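Local atomic coordinates of solute-binding protein (Thermoactinomyces vulgaris, PDB entry 2ZYO), a protein that binds maltodextrins such as maltotetraose, and cyclodextrins, probably delivering them to a membrane sugar transporter. Residues A[20-25]-A[73-79]; A[92-97]-A[285-290]; A[31-35]-A[311-316]. Residue numbers count along the deposited sequence, not the author numbering.

Contact 1 of 3, residues A[20-25]-A[73-79]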
loop_
_atom_site.group_PDB
_atom_site.type_symbol
_atom_site.label_atom_id
_atom_site.label_comp_id
_atom_site.label_asym_id
_atom_site.label_seq_id
_atom_site.Cartn_x
_atom_site.Cartn_y
_atom_site.Cartn_z
ATOM N N LYS A 20 13.092 28.820 8.593
ATOM C CA LYS A 20 12.752 27.909 7.513
ATOM C C LYS A 20 12.467 26.502 8.028
ATOM O O LYS A 20 13.009 26.069 9.050
ATOM C CB LYS A 20 13.869 27.871 6.462
ATOM C CG LYS A 20 15.095 27.059 6.847
ATOM C CD LYS A 20 16.177 27.107 5.773
ATOM C CE LYS A 20 15.805 26.284 4.551
ATOM N NZ LYS A 20 16.967 26.101 3.639
ATOM N N LEU A 21 11.593 25.808 7.311
ATOM C CA LEU A 21 11.379 24.386 7.507
ATOM C C LEU A 21 11.723 23.702 6.195
ATOM O O LEU A 21 11.560 24.292 5.126
ATOM C CB LEU A 21 9.928 24.104 7.911
ATOM C CG LEU A 21 9.508 24.649 9.284
ATOM C CD1 LEU A 21 7.993 24.636 9.440
ATOM C CD2 LEU A 21 10.184 23.880 10.422
ATOM N N VAL A 22 12.223 22.473 6.281
ATOM C CA VAL A 22 12.632 21.726 5.093
ATOM C C VAL A 22 11.737 20.504 4.914
ATOM O O VAL A 22 11.455 19.785 5.874
ATOM C CB VAL A 22 14.127 21.306 5.159
ATOM C CG1 VAL A 22 14.544 20.550 3.899
ATOM C CG2 VAL A 22 15.027 22.526 5.355
ATOM N N VAL A 23 11.297 20.290 3.676
ATOM C CA VAL A 23 10.418 19.181 3.330
ATOM C C VAL A 23 11.050 18.421 2.168
ATOM O O VAL A 23 11.465 19.036 1.188
ATOM C CB VAL A 23 9.017 19.701 2.914
ATOM C CG1 VAL A 23 8.153 18.587 2.363
ATOM C CG2 VAL A 23 8.313 20.372 4.093
ATOM N N TRP A 24 11.142 17.097 2.286
ATOM C CA TRP A 24 11.580 16.259 1.167
ATOM C C TRP A 24 10.374 15.617 0.496
ATOM O O TRP A 24 9.545 14.994 1.161
ATOM C CB TRP A 24 12.551 15.166 1.617
ATOM C CG TRP A 24 13.899 15.649 2.071
ATOM C CD1 TRP A 24 14.431 16.896 1.905
ATOM C CD2 TRP A 24 14.896 14.873 2.740
ATOM N NE1 TRP A 24 15.692 16.950 2.454
ATOM C CE2 TRP A 24 16.004 15.719 2.966
ATOM C CE3 TRP A 24 14.957 13.543 3.180
ATOM C CZ2 TRP A 24 17.163 15.279 3.613
ATOM C CZ3 TRP A 24 16.110 13.106 3.823
ATOM C CH2 TRP A 24 17.196 13.973 4.035
ATOM N N GLU A 25 10.286 15.772 -0.822
ATOM C CA GLU A 25 9.176 15.224 -1.593
ATOM C C GLU A 25 9.679 14.463 -2.821
ATOM O O GLU A 25 10.750 14.767 -3.355
ATOM C CB GLU A 25 8.201 16.340 -1.998
ATOM C CG GLU A 25 6.955 15.887 -2.774
ATOM C CD GLU A 25 6.105 14.879 -2.016
ATOM O OE1 GLU A 25 5.072 15.286 -1.449
ATOM O OE2 GLU A 25 6.466 13.682 -1.982
ATOM N N LYS A 73 21.654 18.548 8.347
ATOM C CA LYS A 73 21.212 18.966 7.015
ATOM C C LYS A 73 19.935 18.242 6.580
ATOM O O LYS A 73 19.535 18.308 5.414
ATOM C CB LYS A 73 22.327 18.722 5.992
ATOM C CG LYS A 73 23.657 19.383 6.332
ATOM C CD LYS A 73 24.773 18.826 5.466
ATOM C CE LYS A 73 26.134 19.264 5.975
ATOM N NZ LYS A 73 27.235 18.788 5.092
ATOM N N GLY A 74 19.298 17.553 7.523
ATOM C CA GLY A 74 18.104 16.775 7.223
ATOM C C GLY A 74 16.843 17.609 7.123
ATOM O O GLY A 74 16.784 18.739 7.620
ATOM N N ALA A 75 15.830 17.040 6.475
ATOM C CA ALA A 75 14.509 17.656 6.386
ATOM C C ALA A 75 13.785 17.610 7.723
ATOM O O ALA A 75 14.052 16.747 8.554
ATOM C CB ALA A 75 13.677 16.957 5.336
ATOM N N ASP A 76 12.861 18.543 7.924
ATOM C CA ASP A 76 11.974 18.485 9.077
ATOM C C ASP A 76 10.860 17.476 8.821
ATOM O O ASP A 76 10.524 16.674 9.698
ATOM C CB ASP A 76 11.405 19.868 9.383
ATOM C CG ASP A 76 12.483 20.859 9.767
ATOM O OD1 ASP A 76 12.983 20.777 10.906
ATOM O OD2 ASP A 76 12.839 21.711 8.927
ATOM N N LEU A 77 10.306 17.515 7.612
ATOM C CA LEU A 77 9.271 16.570 7.210
ATOM C C LEU A 77 9.762 15.683 6.076
ATOM O O LEU A 77 10.350 16.165 5.106
ATOM C CB LEU A 77 7.986 17.299 6.796
ATOM C CG LEU A 77 7.282 18.207 7.815
ATOM C CD1 LEU A 77 5.964 18.690 7.238
ATOM C CD2 LEU A 77 7.053 17.510 9.154
ATOM N N VAL A 78 9.520 14.383 6.224
ATOM C CA VAL A 78 9.910 13.381 5.235
ATOM C C VAL A 78 8.708 12.501 4.899
ATOM O O VAL A 78 7.680 12.558 5.579
ATOM C CB VAL A 78 11.085 12.502 5.739
ATOM C CG1 VAL A 78 12.366 13.330 5.858
ATOM C CG2 VAL A 78 10.741 11.846 7.076
ATOM N N THR A 79 8.836 11.693 3.851
ATOM C CA THR A 79 7.733 10.854 3.395
ATOM C C THR A 79 8.203 9.576 2.703
ATOM O O THR A 79 9.154 9.596 1.924
ATOM C CB THR A 79 6.748 11.652 2.486
ATOM O OG1 THR A 79 5.656 10.814 2.093
ATOM C CG2 THR A 79 7.442 12.209 1.249
HETATM O O HOH W 1 14.410 23.670 9.708
HETATM O O HOH W 2 17.774 18.900 2.984
#
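The carboxylate of D76 accepts from the V22 backbone where the strand pairing has not yet begun: D76 OD2 takes V22 N at 2.8 Å, while V22 O takes D76 N at 2.8 Å and L77 N at 3.1 Å. Both backbone polar atoms of V22 are thus satisfied by D76 and L77, at the start of strand 77-81. The other carboxylate oxygen of D76, OD1, bonds to the hydroxyl of S290, and a water joins OD2 to the carbonyl of K20. Further on, W24 N donates to L77 O at 3.1 Å, so that L77 uses both its N and its O and brackets V23, as in a parallel bridge; the short strand segments run in the same direction, 7° apart. Beside this single bridge, A75 sets its methyl over W24: CB lies 3.3 Å from the centroid of the five-membered ring, almost exactly on its normal, a textbook CH-pi contact. V78 CG1 reaches W24 CE3 at 3.7 Å, and a second water links W24 NE1 to the carbonyl of K73. The W24 side chain also packs against helix 61-71, whereas L77 lies with V23 against L299 of helix 293-302. Parallel strands connected through helices and covered by helices on both faces are the hallmark of the alpha/beta lobes of periplasmic-binding-protein folds, the class to which this solute-binding protein belongs.

Contact 2 of 3, residues A[92-97]-A[285-290]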
loop_
_atom_site.group_PDB
_atom_site.type_symbol
_atom_site.label_atom_id
_atom_site.label_comp_id
_atom_site.label_asym_id
_atom_site.label_seq_id
_atom_site.Cartn_x
_atom_site.Cartn_y
_atom_site.Cartn_z
ATOM N N GLY A 92 15.568 5.300 15.395
ATOM C CA GLY A 92 15.504 6.662 15.925
ATOM C C GLY A 92 15.573 7.751 14.872
ATOM O O GLY A 92 16.062 8.849 15.143
ATOM N N LEU A 93 15.085 7.447 13.671
ATOM C CA LEU A 93 15.035 8.421 12.581
ATOM C C LEU A 93 13.878 9.395 12.735
ATOM O O LEU A 93 13.959 10.547 12.295
ATOM C CB LEU A 93 14.912 7.721 11.226
ATOM C CG LEU A 93 16.185 7.361 10.462
ATOM C CD1 LEU A 93 15.811 6.737 9.137
ATOM C CD2 LEU A 93 17.053 8.590 10.241
ATOM N N LEU A 94 12.800 8.920 13.351
ATOM C CA LEU A 94 11.574 9.696 13.473
ATOM C C LEU A 94 11.191 9.909 14.927
ATOM O O LEU A 94 11.512 9.092 15.791
ATOM C CB LEU A 94 10.424 8.997 12.738
ATOM C CG LEU A 94 10.620 8.655 11.257
ATOM C CD1 LEU A 94 9.413 7.899 10.744
ATOM C CD2 LEU A 94 10.881 9.899 10.410
ATOM N N GLN A 95 10.515 11.022 15.189
ATOM C CA GLN A 95 9.935 11.281 16.502
ATOM C C GLN A 95 8.417 11.350 16.365
ATOM O O GLN A 95 7.910 11.687 15.291
ATOM C CB GLN A 95 10.498 12.570 17.108
ATOM C CG GLN A 95 10.278 13.823 16.280
ATOM C CD GLN A 95 10.761 15.071 16.989
ATOM O OE1 GLN A 95 10.327 15.370 18.102
ATOM N NE2 GLN A 95 11.658 15.810 16.346
ATOM N N PRO A 96 7.680 11.019 17.441
ATOM C CA PRO A 96 6.220 11.046 17.346
ATOM C C PRO A 96 5.694 12.451 17.089
ATOM O O PRO A 96 6.359 13.433 17.428
ATOM C CB PRO A 96 5.768 10.582 18.734
ATOM C CG PRO A 96 6.943 9.892 19.321
ATOM C CD PRO A 96 8.132 10.603 18.781
ATOM N N ILE A 97 4.517 12.542 16.476
ATOM C CA ILE A 97 3.811 13.814 16.408
ATOM C C ILE A 97 2.804 13.898 17.546
ATOM O O ILE A 97 2.264 12.880 17.992
ATOM C CB ILE A 97 3.124 14.069 15.040
ATOM C CG1 ILE A 97 2.159 12.936 14.673
ATOM C CG2 ILE A 97 4.177 14.281 13.954
ATOM C CD1 ILE A 97 1.146 13.319 13.594
ATOM N N TYR A 285 6.120 12.347 7.839
ATOM C CA TYR A 285 6.709 11.997 9.134
ATOM C C TYR A 285 7.619 13.114 9.618
ATOM O O TYR A 285 8.059 13.951 8.830
ATOM C CB TYR A 285 7.466 10.664 9.053
ATOM C CG TYR A 285 6.727 9.616 8.255
ATOM C CD1 TYR A 285 5.423 9.255 8.590
ATOM C CD2 TYR A 285 7.321 9.003 7.156
ATOM C CE1 TYR A 285 4.728 8.308 7.850
ATOM C CE2 TYR A 285 6.634 8.045 6.410
ATOM C CZ TYR A 285 5.340 7.709 6.764
ATOM O OH TYR A 285 4.649 6.771 6.036
ATOM N N LEU A 286 7.882 13.128 10.921
ATOM C CA LEU A 286 8.684 14.170 11.548
ATOM C C LEU A 286 10.052 13.626 11.936
ATOM O O LEU A 286 10.155 12.718 12.766
ATOM C CB LEU A 286 7.954 14.718 12.781
ATOM C CG LEU A 286 8.607 15.817 13.626
ATOM C CD1 LEU A 286 8.939 17.048 12.798
ATOM C CD2 LEU A 286 7.703 16.180 14.797
ATOM N N SER A 287 11.095 14.188 11.332
ATOM C CA SER A 287 12.462 13.768 11.615
ATOM C C SER A 287 12.794 13.952 13.088
ATOM O O SER A 287 12.466 14.981 13.681
ATOM C CB SER A 287 13.454 14.564 10.770
ATOM O OG SER A 287 14.786 14.355 11.213
ATOM N N ALA A 288 13.458 12.953 13.664
ATOM C CA ALA A 288 13.921 13.020 15.051
ATOM C C ALA A 288 14.968 14.119 15.229
ATOM O O ALA A 288 15.239 14.554 16.350
ATOM C CB ALA A 288 14.482 11.677 15.485
ATOM N N TYR A 289 15.536 14.570 14.112
ATOM C CA TYR A 289 16.590 15.580 14.122
ATOM C C TYR A 289 16.064 16.995 13.901
ATOM O O TYR A 289 16.836 17.955 13.905
ATOM C CB TYR A 289 17.663 15.229 13.085
ATOM C CG TYR A 289 18.277 13.875 13.333
ATOM C CD1 TYR A 289 19.326 13.723 14.238
ATOM C CD2 TYR A 289 17.791 12.740 12.687
ATOM C CE1 TYR A 289 19.886 12.479 14.482
ATOM C CE2 TYR A 289 18.344 11.489 12.925
ATOM C CZ TYR A 289 19.389 11.366 13.823
ATOM O OH TYR A 289 19.934 10.128 14.061
ATOM N N SER A 290 14.751 17.125 13.725
ATOM C CA SER A 290 14.140 18.441 13.580
ATOM C C SER A 290 14.266 19.234 14.873
ATOM O O SER A 290 13.980 18.719 15.959
ATOM C CB SER A 290 12.666 18.331 13.188
ATOM O OG SER A 290 12.082 19.622 13.114
HETATM O O HOH W 3 7.477 10.934 12.665
HETATM O O HOH W 4 13.009 17.522 18.177
#
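A side chain can supplement a short, weakly bonded strand, and Q95 illustrates how. Its chi1 of 59° (p) and extended chi2 (t) carry the amide along the neighbouring segment, where NE2 donates to S287 O at 2.9 Å with nearly linear geometry. NE2 also donates a hydrogen bond to a water, which in turn donates to S290 O. On its way the Q95 chain passes L286, CG to CG at 3.7 Å; L286 itself, in the t, p rotamer, also meets I97, whose CG2 lies 4.0 Å from L286 CB. The backbones run antiparallel: Q95 N donates to L286 O at 3.0 Å and A288 N to L93 O at 2.8 Å, around the non-hydrogen-bonded pair L94 and S287. In this way residues 94-95 add a brief antiparallel strand to strand 278-287, which on its other side pairs with strand 77-81 in the mixed sheet of the lobe. G92 precedes it with a positive phi, closing the preceding helix in a Schellman motif. L94, m, t, turns back although its CA-to-CB bond points away, and brings CD2 within 3.8 Å of Y285 CB. Y285, at chi1 of -42°, sends its ring away from residues 92-97 to meet W80, whose carbonyl bonds its hydroxyl. A type I turn runs from S287 to S290; S287, with chi1 near 169° (t), places OG to accept from Y289 N at 3.0 Å, an ST turn. The Y289 side chain, chi1 m, presents its ring edge to L93, CE2 to CD2 at 4.2 Å.

Contact 3 of 3, residues A[31-35]-A[311-316]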
loop_
_atom_site.group_PDB
_atom_site.type_symbol
_atom_site.label_atom_id
_atom_site.label_comp_id
_atom_site.label_asym_id
_atom_site.label_seq_id
_atom_site.Cartn_x
_atom_site.Cartn_y
_atom_site.Cartn_z
ATOM N N VAL A 31 4.146 15.979 -10.623
ATOM C CA VAL A 31 2.910 16.516 -10.036
ATOM C C VAL A 31 2.849 16.391 -8.507
ATOM O O VAL A 31 2.299 17.268 -7.834
ATOM C CB VAL A 31 1.611 15.947 -10.695
ATOM C CG1 VAL A 31 1.589 16.252 -12.187
ATOM C CG2 VAL A 31 1.449 14.448 -10.439
ATOM N N GLN A 32 3.415 15.311 -7.968
ATOM C CA GLN A 32 3.496 15.129 -6.518
ATOM C C GLN A 32 4.378 16.207 -5.903
ATOM O O GLN A 32 4.041 16.776 -4.862
ATOM C CB GLN A 32 4.049 13.745 -6.163
ATOM C CG GLN A 32 3.078 12.597 -6.399
ATOM C CD GLN A 32 3.611 11.265 -5.900
ATOM O OE1 GLN A 32 4.074 11.149 -4.764
ATOM N NE2 GLN A 32 3.528 10.245 -6.745
ATOM N N LEU A 33 5.503 16.482 -6.562
ATOM C CA LEU A 33 6.458 17.484 -6.102
ATOM C C LEU A 33 5.861 18.888 -6.151
ATOM O O LEU A 33 5.937 19.634 -5.174
ATOM C CB LEU A 33 7.751 17.415 -6.925
ATOM C CG LEU A 33 8.904 18.361 -6.570
ATOM C CD1 LEU A 33 9.502 18.046 -5.200
ATOM C CD2 LEU A 33 9.984 18.322 -7.645
ATOM N N ASN A 34 5.261 19.234 -7.287
ATOM C CA ASN A 34 4.685 20.563 -7.472
ATOM C C ASN A 34 3.469 20.841 -6.585
ATOM O O ASN A 34 3.258 21.982 -6.173
ATOM C CB ASN A 34 4.369 20.823 -8.946
ATOM C CG ASN A 34 5.602 20.731 -9.834
ATOM O OD1 ASN A 34 6.726 20.984 -9.395
ATOM N ND2 ASN A 34 5.392 20.368 -11.092
ATOM N N ASN A 35 2.681 19.808 -6.282
ATOM C CA ASN A 35 1.569 19.966 -5.343
ATOM C C ASN A 35 2.060 20.324 -3.944
ATOM O O ASN A 35 1.503 21.208 -3.287
ATOM C CB ASN A 35 0.687 18.717 -5.279
ATOM C CG ASN A 35 -0.536 18.925 -4.411
ATOM O OD1 ASN A 35 -0.554 18.533 -3.246
ATOM N ND2 ASN A 35 -1.556 19.573 -4.964
ATOM N N SER A 311 -6.957 19.204 -3.286
ATOM C CA SER A 311 -6.029 19.664 -4.316
ATOM C C SER A 311 -5.051 18.563 -4.723
ATOM O O SER A 311 -4.846 18.317 -5.917
ATOM C CB SER A 311 -5.276 20.903 -3.821
ATOM O OG SER A 311 -4.121 21.165 -4.598
ATOM N N ARG A 312 -4.462 17.895 -3.733
ATOM C CA ARG A 312 -3.515 16.811 -4.008
ATOM C C ARG A 312 -4.141 15.681 -4.824
ATOM O O ARG A 312 -3.525 15.188 -5.771
ATOM C CB ARG A 312 -2.894 16.253 -2.724
ATOM C CG ARG A 312 -1.665 15.409 -3.013
ATOM C CD ARG A 312 -1.004 14.834 -1.775
ATOM N NE ARG A 312 0.240 14.170 -2.159
ATOM C CZ ARG A 312 0.326 12.913 -2.591
ATOM N NH1 ARG A 312 -0.757 12.152 -2.680
ATOM N NH2 ARG A 312 1.504 12.415 -2.937
ATOM N N PHE A 313 -5.360 15.282 -4.468
ATOM C CA PHE A 313 -6.043 14.234 -5.221
ATOM C C PHE A 313 -6.260 14.630 -6.679
ATOM O O PHE A 313 -5.985 13.848 -7.588
ATOM C CB PHE A 313 -7.381 13.842 -4.590
ATOM C CG PHE A 313 -8.249 13.034 -5.512
ATOM C CD1 PHE A 313 -7.918 11.716 -5.819
ATOM C CD2 PHE A 313 -9.366 13.603 -6.112
ATOM C CE1 PHE A 313 -8.696 10.971 -6.695
ATOM C CE2 PHE A 313 -10.152 12.864 -6.990
ATOM C CZ PHE A 313 -9.817 11.546 -7.280
ATOM N N LYS A 314 -6.754 15.845 -6.892
ATOM C CA LYS A 314 -7.072 16.320 -8.239
ATOM C C LYS A 314 -5.828 16.421 -9.127
ATOM O O LYS A 314 -5.900 16.166 -10.332
ATOM C CB LYS A 314 -7.831 17.650 -8.179
ATOM C CG LYS A 314 -9.231 17.526 -7.575
ATOM C CD LYS A 314 -9.894 18.881 -7.394
ATOM C CE LYS A 314 -11.164 18.767 -6.568
ATOM N NZ LYS A 314 -11.801 20.093 -6.335
ATOM N N GLU A 315 -4.692 16.771 -8.524
ATOM C CA GLU A 315 -3.426 16.872 -9.248
ATOM C C GLU A 315 -2.765 15.515 -9.486
ATOM O O GLU A 315 -2.318 15.227 -10.599
ATOM C CB GLU A 315 -2.441 17.784 -8.506
ATOM C CG GLU A 315 -2.673 19.273 -8.684
ATOM C CD GLU A 315 -1.377 20.066 -8.608
ATOM O OE1 GLU A 315 -0.724 20.250 -9.655
ATOM O OE2 GLU A 315 -1.009 20.511 -7.503
ATOM N N THR A 316 -2.706 14.691 -8.440
ATOM C CA THR A 316 -1.910 13.456 -8.462
ATOM C C THR A 316 -2.706 12.189 -8.767
ATOM O O THR A 316 -2.131 11.188 -9.208
ATOM C CB THR A 316 -1.171 13.220 -7.125
ATOM O OG1 THR A 316 -2.125 12.920 -6.098
ATOM C CG2 THR A 316 -0.343 14.440 -6.724
HETATM O O HOH W 5 1.619 19.674 -9.567
HETATM O O HOH W 6 2.896 15.010 -3.084
HETATM O O HOH W 7 1.230 17.240 -1.370
#
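Two helical segments pass each other nearly antiparallel, their axes 9.4 Å apart and their directions 152° different, so that V31 lies beside T316 and N35 beside R312. N35 points toward the other helix and is the most heavily covered residue of the contact. In its t rotamer it directs its amide at the opposing helix, where ND2 donates to E315 OE2 at 2.8 Å and to S311 OG at 3.0 Å, two acceptors one helical turn apart. Waters extend this polar network: one bridges V31 O and E315 OE1, another Q32 O and R312 NE. At the far end, V31 CG2 and Q32 CG rest on T316 CG2, at 4.1 and 3.9 Å. T316 returns its hydroxyl to R312 O, OG1 to O at 2.7 Å, within its own helix. The contact joins helix 30-47, which follows strand 20-25, to the end of helix 306-316; W39 of the former bonds S311, R312 forms a salt bridge with E318 and packs on strand 120-136, and F313 faces helix 329-332.

How the contacts relate
Contacts 1 and 2 lie side by side, centres about 11 Å apart, and meet through strands 77-81 and 278-287, neighbours in one mixed sheet; V78 and Y285 are probably joined by a backbone hydrogen bond. Contact 3, centred about 18 Å from contact 1 and 24 Å from contact 2, touches the former where E25 packs against Q32 and L33, strand 20-25 and helix 30-47 following each other after a short connection. Along the chain contact 1 closes before contact 2 opens, contact 2 is nested within the loop of contact 3, and contacts 1 and 3 interleave. Early and late chain portions are thereby woven into a single lobe, with side chains about 11 to 13 Å from a bound glucose.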